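Local coordinates for protein 2-c-methyl-d-erythritol 4-phosphate cytidylyltransferase (Streptococcus pneumoniae, PDB 2VSH) that catalyses the transfer of the cytidylyl group of CTP to D-ribitol 5-phosphate, making the CDP-activated ribitol used for teichoic acid precursors, at residues A96-Y100 with R101-P105; R86-S89 with I90-I94; T120-M123 with I124-I128; G29-I33 with L34-I38. All blocks are in the same frame, centred on the assembly; numbering follows the deposited sequence. Where two conformers were deposited one is given.

Interaction 1 of 4, residues A96-Y100 with R101-P105. With CA (calcium ion), chain C.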
# COMPACT_ATOMS: atom_id res chain seq x y z
N ALA A 96 -7.36 11.34 -29.84
CA ALA A 96 -6.18 11.23 -30.72
C ALA A 96 -6.23 9.94 -31.55
O ALA A 96 -5.92 9.95 -32.75
CB ALA A 96 -4.90 11.28 -29.89
N ILE A 97 -6.61 8.84 -30.91
CA ILE A 97 -6.86 7.58 -31.61
C ILE A 97 -7.91 7.73 -32.71
O ILE A 97 -7.71 7.28 -33.85
CB ILE A 97 -7.31 6.49 -30.61
CG1 ILE A 97 -6.15 6.06 -29.71
CG2 ILE A 97 -7.88 5.28 -31.37
CD1 ILE A 97 -6.57 5.16 -28.54
N ASP A 98 -9.04 8.37 -32.37
CA ASP A 98 -10.15 8.57 -33.31
C ASP A 98 -9.69 9.42 -34.50
O ASP A 98 -10.12 9.21 -35.62
CB ASP A 98 -11.32 9.23 -32.56
CG ASP A 98 -12.61 9.25 -33.35
OD1 ASP A 98 -12.99 8.23 -33.97
OD2 ASP A 98 -13.30 10.29 -33.31
N ALA A 99 -8.80 10.38 -34.26
CA ALA A 99 -8.26 11.23 -35.32
C ALA A 99 -7.30 10.45 -36.24
O ALA A 99 -7.26 10.70 -37.44
CB ALA A 99 -7.56 12.45 -34.73
N TYR A 100 -6.57 9.49 -35.66
CA TYR A 100 -5.72 8.58 -36.44
C TYR A 100 -6.57 7.70 -37.37
O TYR A 100 -6.34 7.67 -38.59
CB TYR A 100 -4.81 7.73 -35.50
CG TYR A 100 -4.20 6.53 -36.23
CD1 TYR A 100 -3.28 6.72 -37.27
CD2 TYR A 100 -4.58 5.23 -35.91
CE1 TYR A 100 -2.76 5.64 -37.97
CE2 TYR A 100 -4.06 4.13 -36.61
CZ TYR A 100 -3.15 4.35 -37.63
OH TYR A 100 -2.63 3.28 -38.34
N ARG A 101 -7.54 6.98 -36.81
CA ARG A 101 -8.47 6.14 -37.60
C ARG A 101 -9.82 6.14 -36.89
O ARG A 101 -9.89 5.72 -35.73
CB ARG A 101 -7.96 4.69 -37.72
CG ARG A 101 -8.69 3.83 -38.79
CD ARG A 101 -8.09 4.08 -40.15
NE ARG A 101 -8.66 3.28 -41.23
CZ ARG A 101 -8.20 3.32 -42.48
NH1 ARG A 101 -7.16 4.10 -42.77
NH2 ARG A 101 -8.76 2.58 -43.43
N PRO A 102 -10.89 6.62 -37.57
CA PRO A 102 -12.19 6.74 -36.89
C PRO A 102 -12.57 5.47 -36.12
O PRO A 102 -12.51 4.37 -36.65
CB PRO A 102 -13.16 7.02 -38.03
CG PRO A 102 -12.30 7.75 -39.06
CD PRO A 102 -10.96 7.06 -38.98
N LEU A 103 -12.93 5.64 -34.86
CA LEU A 103 -13.23 4.53 -33.95
C LEU A 103 -14.42 3.71 -34.39
O LEU A 103 -15.38 4.25 -34.93
CB LEU A 103 -13.54 5.05 -32.55
CG LEU A 103 -12.47 5.67 -31.66
CD1 LEU A 103 -13.21 6.38 -30.53
CD2 LEU A 103 -11.47 4.63 -31.11
N THR A 104 -14.35 2.41 -34.12
CA THR A 104 -15.53 1.54 -34.21
C THR A 104 -15.82 1.08 -32.78
O THR A 104 -15.01 1.33 -31.88
CB THR A 104 -15.30 0.30 -35.14
OG1 THR A 104 -14.34 -0.58 -34.54
CG2 THR A 104 -14.85 0.72 -36.54
N PRO A 105 -16.98 0.43 -32.55
CA PRO A 105 -17.33 -0.03 -31.19
C PRO A 105 -16.39 -1.06 -30.57
O PRO A 105 -16.39 -1.24 -29.36
CB PRO A 105 -18.71 -0.67 -31.38
CG PRO A 105 -19.26 -0.03 -32.58
CD PRO A 105 -18.08 0.14 -33.49
CA CA C . -15.32 9.33 -34.38
O HOH W 1 -5.49 5.65 -40.88
O HOH W 2 -15.80 8.29 -32.22
O HOH W 3 -14.45 10.04 -36.56
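The C-terminal end of helix 86-100, where the chain turns off toward strand 108-113, is held to the loop after it by Asp98 and Leu103, and the same carboxylate carries a calcium ion. Asp98 OD1 accepts the backbone N-H of Leu103 at 2.7 Å, an almost linear bond (174° at the hydrogen) that meets the oxygen nearly along its C-O direction. With CG anti to the backbone N (chi1 -169°), the carboxylate swings out beside the departing chain and can serve both partners. Calcium is bound by both oxygens, Asp98 OD1 at 2.6 Å and Asp98 OD2 at 2.5 Å, and by two waters. OD1 is thus shared between an amide and a metal, a pairing that probably stabilises its negative charge and fixes the rotation of the group. Leu103 closes over the aliphatic part: its CG lies 3.8 Å from Asp98 CB, while Leu103 CD2 reaches Ile97 CG2 at 3.7 Å, the two side chains crossing at about a right angle. Arg101 N still donates to Ile97 O (3.0 Å), a last helical bond although Arg101 has left helical geometry. One water links Tyr100 O to Arg101 NH1; the Tyr100 hydroxyl is bonded to Glu48. The loop held in this way is the connection from helix 86-100 to strand 108-113, one of the alpha-to-beta links of the Rossmann-like GT-A fold.

Interaction 2 of 4, residues R86-S89 with I90-I94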
# COMPACT_ATOMS: atom_id res chain seq x y z
N ARG A 86 -6.42 11.84 -14.65
CA ARG A 86 -6.22 10.68 -15.50
C ARG A 86 -7.36 10.42 -16.51
O ARG A 86 -7.07 10.09 -17.65
CB ARG A 86 -5.87 9.40 -14.71
CG ARG A 86 -6.79 9.04 -13.55
CD ARG A 86 -6.26 7.83 -12.73
NE ARG A 86 -5.79 6.74 -13.60
CZ ARG A 86 -4.54 6.29 -13.67
NH1 ARG A 86 -3.59 6.80 -12.89
NH2 ARG A 86 -4.25 5.30 -14.52
N ASN A 87 -8.62 10.57 -16.09
CA ASN A 87 -9.74 10.25 -17.00
C ASN A 87 -9.85 11.25 -18.16
O ASN A 87 -10.26 10.89 -19.25
CB ASN A 87 -11.07 10.18 -16.23
CG ASN A 87 -11.23 8.87 -15.47
OD1 ASN A 87 -10.72 7.83 -15.88
ND2 ASN A 87 -11.94 8.92 -14.36
N THR A 88 -9.50 12.51 -17.90
CA THR A 88 -9.46 13.51 -18.97
C THR A 88 -8.33 13.15 -19.94
O THR A 88 -8.45 13.36 -21.13
CB THR A 88 -9.28 14.94 -18.41
OG1 THR A 88 -10.26 15.17 -17.40
CG2 THR A 88 -9.50 15.99 -19.51
N SER A 89 -7.24 12.59 -19.42
CA SER A 89 -6.13 12.16 -20.27
C SER A 89 -6.57 10.97 -21.11
O SER A 89 -6.27 10.91 -22.31
CB SER A 89 -4.89 11.82 -19.44
OG SER A 89 -4.35 12.99 -18.88
N ILE A 90 -7.29 10.03 -20.51
CA ILE A 90 -7.84 8.89 -21.28
C ILE A 90 -8.73 9.37 -22.43
O ILE A 90 -8.56 8.93 -23.57
CB ILE A 90 -8.54 7.85 -20.38
CG1 ILE A 90 -7.52 7.21 -19.43
CG2 ILE A 90 -9.19 6.77 -21.25
CD1 ILE A 90 -8.10 6.43 -18.27
N LYS A 91 -9.67 10.26 -22.14
CA LYS A 91 -10.53 10.84 -23.17
C LYS A 91 -9.68 11.48 -24.28
O LYS A 91 -9.93 11.26 -25.46
CB LYS A 91 -11.51 11.85 -22.56
CG LYS A 91 -12.23 12.75 -23.60
CD LYS A 91 -12.90 13.94 -22.95
CE LYS A 91 -11.89 15.06 -22.58
NZ LYS A 91 -11.51 15.99 -23.69
N ASN A 92 -8.67 12.25 -23.88
CA ASN A 92 -7.79 12.92 -24.84
C ASN A 92 -7.06 11.93 -25.73
O ASN A 92 -6.95 12.13 -26.94
CB ASN A 92 -6.78 13.80 -24.10
CG ASN A 92 -7.37 15.11 -23.67
OD1 ASN A 92 -8.56 15.33 -23.79
ND2 ASN A 92 -6.52 15.99 -23.19
N ILE A 93 -6.59 10.84 -25.11
CA ILE A 93 -5.96 9.72 -25.81
C ILE A 93 -6.92 9.10 -26.84
O ILE A 93 -6.54 8.88 -28.00
CB ILE A 93 -5.39 8.67 -24.80
CG1 ILE A 93 -4.10 9.23 -24.17
CG2 ILE A 93 -5.09 7.31 -25.47
CD1 ILE A 93 -3.62 8.50 -22.89
N ILE A 94 -8.16 8.86 -26.41
CA ILE A 94 -9.16 8.23 -27.28
C ILE A 94 -9.46 9.16 -28.46
O ILE A 94 -9.61 8.69 -29.60
CB ILE A 94 -10.42 7.85 -26.48
CG1 ILE A 94 -10.11 6.69 -25.52
CG2 ILE A 94 -11.58 7.49 -27.42
CD1 ILE A 94 -11.20 6.40 -24.51
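Lys91 and Thr88 run side by side on the first turns of helix 86-100, whose opening residues Arg86 to Ser89 are assigned to the CTP-binding site of this GT-A-type nucleotidyltransferase. From its root outward, Lys91 first places its CB 3.7 Å from Asn87 O and equally close to Thr88 O; the Asn87 carbonyl also accepts the backbone N-H of Lys91. The chain leaves with CG anti to the backbone N (chi1 166°) and then bends at chi3 and chi4, doubling back over the helix surface. This curl brings Lys91 CE to within 4.0 Å of the methyl Thr88 CG2, an apolar touch between neighbours one turn apart. Beyond it, NZ reaches the side chain of Asn92, and a long, weak ion pair with Glu95 adds an anionic neighbour to the amide.

Backbone bonds tie the turns together; Ile93 N to Ser89 O, at 2.8 Å, is one of them. Ile90 lays CG1 3.4 Å from Arg86 O and carries CD1 to Asn87 OD1, so an aliphatic branch lies alongside the amide. The polar ends of the first turn look elsewhere: Arg86 forms a salt bridge with Asp113, Thr88 OG1 bonds to Asp85, and Ser89 OG takes the backbone N-H of Gly83, joining the helix start to the preceding loop of the CTP site. Asn92 ND2 donates to Lys81 O, which holds the amide while its oxygen serves the lysine: Lys91 NZ meets Asn92 OD1 at 3.0 Å, with a C=O...N angle of 172°.

Interaction 3 of 4, residues T120-M123 with I124-I128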
# COMPACT_ATOMS: atom_id res chain seq x y z
N THR A 120 4.90 -6.19 -18.20
CA THR A 120 5.44 -7.25 -19.04
C THR A 120 4.46 -7.51 -20.20
O THR A 120 3.29 -7.13 -20.14
CB THR A 120 5.61 -8.55 -18.23
OG1 THR A 120 4.33 -9.00 -17.78
CG2 THR A 120 6.56 -8.36 -17.02
N LEU A 121 4.95 -8.16 -21.25
CA LEU A 121 4.10 -8.56 -22.38
C LEU A 121 2.99 -9.50 -21.90
O LEU A 121 1.89 -9.49 -22.41
CB LEU A 121 4.93 -9.24 -23.48
CG LEU A 121 5.79 -8.29 -24.32
CD1 LEU A 121 6.76 -9.07 -25.21
CD2 LEU A 121 4.91 -7.37 -25.15
N ARG A 122 3.31 -10.32 -20.90
CA ARG A 122 2.31 -11.26 -20.39
C ARG A 122 1.10 -10.48 -19.86
O ARG A 122 -0.04 -10.85 -20.13
CB ARG A 122 2.93 -12.13 -19.30
CG ARG A 122 2.13 -13.41 -18.95
CD ARG A 122 1.01 -13.11 -17.96
NE ARG A 122 1.49 -12.55 -16.69
CZ ARG A 122 0.75 -11.79 -15.88
NH1 ARG A 122 -0.50 -11.48 -16.20
NH2 ARG A 122 1.28 -11.32 -14.76
N MET A 123 1.36 -9.41 -19.11
CA MET A 123 0.30 -8.55 -18.56
C MET A 123 -0.50 -7.86 -19.66
O MET A 123 -1.73 -7.89 -19.63
CB MET A 123 0.92 -7.48 -17.64
CG MET A 123 1.43 -8.05 -16.32
SD MET A 123 2.40 -6.81 -15.43
CE MET A 123 3.22 -7.89 -14.34
N ILE A 124 0.20 -7.26 -20.62
CA ILE A 124 -0.42 -6.63 -21.80
C ILE A 124 -1.29 -7.64 -22.55
O ILE A 124 -2.42 -7.34 -22.89
CB ILE A 124 0.65 -6.10 -22.77
CG1 ILE A 124 1.41 -4.95 -22.11
CG2 ILE A 124 0.01 -5.67 -24.12
CD1 ILE A 124 2.79 -4.72 -22.68
N GLN A 125 -0.74 -8.82 -22.80
CA GLN A 125 -1.45 -9.85 -23.52
C GLN A 125 -2.69 -10.37 -22.77
O GLN A 125 -3.73 -10.57 -23.38
CB GLN A 125 -0.49 -10.98 -23.91
CG GLN A 125 0.41 -10.56 -25.09
CD GLN A 125 1.52 -11.55 -25.38
OE1 GLN A 125 1.58 -12.63 -24.80
NE2 GLN A 125 2.42 -11.16 -26.29
N ASP A 126 -2.56 -10.61 -21.47
CA ASP A 126 -3.71 -10.98 -20.62
C ASP A 126 -4.84 -9.96 -20.65
O ASP A 126 -6.01 -10.34 -20.73
CB ASP A 126 -3.27 -11.19 -19.17
CG ASP A 126 -2.57 -12.50 -18.98
OD1 ASP A 126 -2.35 -13.21 -19.99
OD2 ASP A 126 -2.25 -12.84 -17.82
N ASN A 127 -4.48 -8.68 -20.57
CA ASN A 127 -5.42 -7.58 -20.66
C ASN A 127 -6.19 -7.57 -21.95
O ASN A 127 -7.41 -7.41 -21.96
CB ASN A 127 -4.69 -6.23 -20.48
CG ASN A 127 -4.74 -5.75 -19.06
OD1 ASN A 127 -5.54 -4.88 -18.73
ND2 ASN A 127 -3.92 -6.34 -18.19
N ILE A 128 -5.47 -7.76 -23.06
CA ILE A 128 -6.09 -7.81 -24.37
C ILE A 128 -7.04 -9.02 -24.46
O ILE A 128 -8.16 -8.90 -24.96
CB ILE A 128 -5.03 -7.84 -25.50
CG1 ILE A 128 -4.31 -6.47 -25.58
CG2 ILE A 128 -5.67 -8.21 -26.85
CD1 ILE A 128 -2.93 -6.52 -26.28
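Backbone N-H groups of Ile124 to Asn127 donate to the carbonyls of Thr120 to Met123 four residues back, as in the first turns of an alpha-helix. Thr120 is the N-cap: its OG1 accepts from Met123 N at 3.3 Å. Across one turn, Arg122 and Asp126 form a salt bridge, Arg122 NH1 to Asp126 OD2 at 2.7 Å. The Arg122 chain bends at chi2 and chi3, bringing its CD to 3.3 Å from Asp126 OD2 before the guanidinium turns in. The two planes lie 45° apart, and the nitrogen meets the carboxylate oxygen from above its plane, with a bent bond of 145°. Met123 CG rests over one guanidinium face, and Glu214 and Lys212 O supply further partners at its nitrogens.

Met123 O is gripped twice by Asn127, from opposite faces of the carbonyl plane: the backbone N and the side-chain ND2 both donate at 3.0 Å. The amide is further held by Thr173 and Thr139, on two strands of the main sheet. Along another flank, Leu121 CD2 approaches Ile124 CD1. The N-cap and the i to i+4 ion pair are common features of helix starts; here Asn127 joins the helix to the central sheet of a GT-A-type alpha/beta fold.

Interaction 4 of 4, residues G29-I33 with L34-I38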
# COMPACT_ATOMS: atom_id res chain seq x y z
N GLY A 29 18.37 3.82 -15.04
CA GLY A 29 19.47 3.18 -15.76
C GLY A 29 20.06 4.23 -16.66
O GLY A 29 20.75 5.14 -16.19
N ASP A 30 19.76 4.15 -17.95
CA ASP A 30 20.31 5.10 -18.91
C ASP A 30 19.26 5.73 -19.85
O ASP A 30 19.59 6.40 -20.83
CB ASP A 30 21.47 4.45 -19.68
CG ASP A 30 22.68 4.13 -18.77
OD1 ASP A 30 23.41 5.07 -18.36
OD2 ASP A 30 22.90 2.93 -18.47
N ARG A 31 17.98 5.53 -19.50
CA ARG A 31 16.85 6.02 -20.30
C ARG A 31 15.73 6.49 -19.38
O ARG A 31 15.56 5.93 -18.30
CB ARG A 31 16.34 4.90 -21.20
CG ARG A 31 17.15 4.77 -22.48
CD ARG A 31 17.29 3.35 -23.00
NE ARG A 31 16.19 2.46 -22.62
CZ ARG A 31 16.36 1.35 -21.91
NH1 ARG A 31 17.58 0.99 -21.52
NH2 ARG A 31 15.33 0.59 -21.61
N PRO A 32 14.97 7.52 -19.81
CA PRO A 32 13.86 8.04 -19.00
C PRO A 32 12.84 6.96 -18.71
O PRO A 32 12.57 6.09 -19.56
CB PRO A 32 13.21 9.12 -19.89
CG PRO A 32 14.25 9.50 -20.88
CD PRO A 32 15.10 8.25 -21.09
N ILE A 33 12.24 7.02 -17.52
CA ILE A 33 11.21 6.06 -17.14
C ILE A 33 10.15 5.90 -18.23
O ILE A 33 9.76 4.77 -18.57
CB ILE A 33 10.58 6.41 -15.75
CG1 ILE A 33 11.63 6.20 -14.64
CG2 ILE A 33 9.34 5.53 -15.48
CD1 ILE A 33 11.33 6.89 -13.30
N LEU A 34 9.69 7.03 -18.78
CA LEU A 34 8.67 7.01 -19.83
C LEU A 34 9.08 6.12 -21.01
O LEU A 34 8.25 5.41 -21.58
CB LEU A 34 8.37 8.43 -20.34
CG LEU A 34 7.40 8.53 -21.53
CD1 LEU A 34 5.99 7.99 -21.20
CD2 LEU A 34 7.34 9.97 -22.06
N ILE A 35 10.36 6.19 -21.36
CA ILE A 35 10.90 5.42 -22.49
C ILE A 35 10.88 3.91 -22.21
O ILE A 35 10.48 3.13 -23.08
CB ILE A 35 12.31 5.91 -22.88
CG1 ILE A 35 12.24 7.33 -23.48
CG2 ILE A 35 13.01 4.91 -23.82
CD1 ILE A 35 11.32 7.47 -24.75
N HIS A 36 11.30 3.53 -21.00
CA HIS A 36 11.24 2.13 -20.56
C HIS A 36 9.83 1.59 -20.74
O HIS A 36 9.64 0.46 -21.21
CB HIS A 36 11.58 2.02 -19.07
CG HIS A 36 13.02 2.18 -18.75
ND1 HIS A 36 13.92 1.14 -18.86
CD2 HIS A 36 13.72 3.24 -18.30
CE1 HIS A 36 15.12 1.57 -18.51
NE2 HIS A 36 15.03 2.84 -18.16
N THR A 37 8.85 2.40 -20.35
CA THR A 37 7.44 1.99 -20.36
C THR A 37 6.93 1.84 -21.80
O THR A 37 6.28 0.84 -22.14
CB THR A 37 6.56 3.03 -19.59
OG1 THR A 37 7.03 3.13 -18.23
CG2 THR A 37 5.10 2.59 -19.58
N ILE A 38 7.21 2.83 -22.64
CA ILE A 38 6.82 2.76 -24.06
C ILE A 38 7.46 1.54 -24.75
O ILE A 38 6.78 0.83 -25.50
CB ILE A 38 7.17 4.05 -24.82
CG1 ILE A 38 6.33 5.23 -24.33
CG2 ILE A 38 6.96 3.87 -26.33
CD1 ILE A 38 6.81 6.61 -24.85
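Over one face of the Arg31 guanidinium lies the imidazole of His36, whose CE1 sits 3.2 Å above the plane and toward its rim, while Ile35 CG2 approaches the guanidinium at its edge, near that plane. The two flat groups are inclined by 47°, an oblique overlap and not a parallel stack. Arg31 CZ is 3.6 Å from His36 CE1. Although Arg31 NH2 comes within 3.1 Å of His36 ND1, the angle is too poor for a hydrogen bond. At the edge of the imidazole, near its plane, are Arg31 O and Ile33 CA. The ring is placed there with CG anti to the carbonyl carbon (chi1 -75°), which turns it back toward the strand. Its NE2 bonds to Leu28 O, and Arg31 NH2 forms a salt bridge with Glu39, one helical turn beyond the histidine; both rotations are thereby fixed by partners on either side of the contact in sequence.

This is the junction where the short strand 31-32, paired antiparallel with strand 27-28, passes into helix 33-42. Pro32 holds the N-cap position. Its carbonyl O accepts His36 N at 3.2 Å, in a nearly straight bond, and also takes a weak bond from Ile35 N. The pyrrolidine ring lies alongside Ile35, Pro32 CD to Ile35 CG1 at 3.8 Å, and both touch Tyr69 of helix 59-69. One residue on, Thr37 N donates to Ile33 O at 3.1 Å, while Thr37 OG1 bonds to the backbone O of Ser114, a residue assigned to the CTP site.

How the interactions relate
Four local contacts show how helix ends are fixed around one nucleotide-binding fold. Interactions 1 and 2 lie on the same helix, 86-100, at its two ends: their centres are 13 Å apart, and they touch where Leu103 CD1 meets Ile94 CG2 at 3.7 Å. Interaction 2 holds residues assigned to the CTP site, whereas interaction 1, with its calcium ion, lies at the surface. Interaction 3 is on the other side of the chain's centre from interaction 2, about 21 Å away between centres. Interaction 4 approaches the CTP site from another helix, the Leu34 side chain being about 4 Å from those of Ala9 and Ser114; its nearest atoms are about 7 Å from interaction 3.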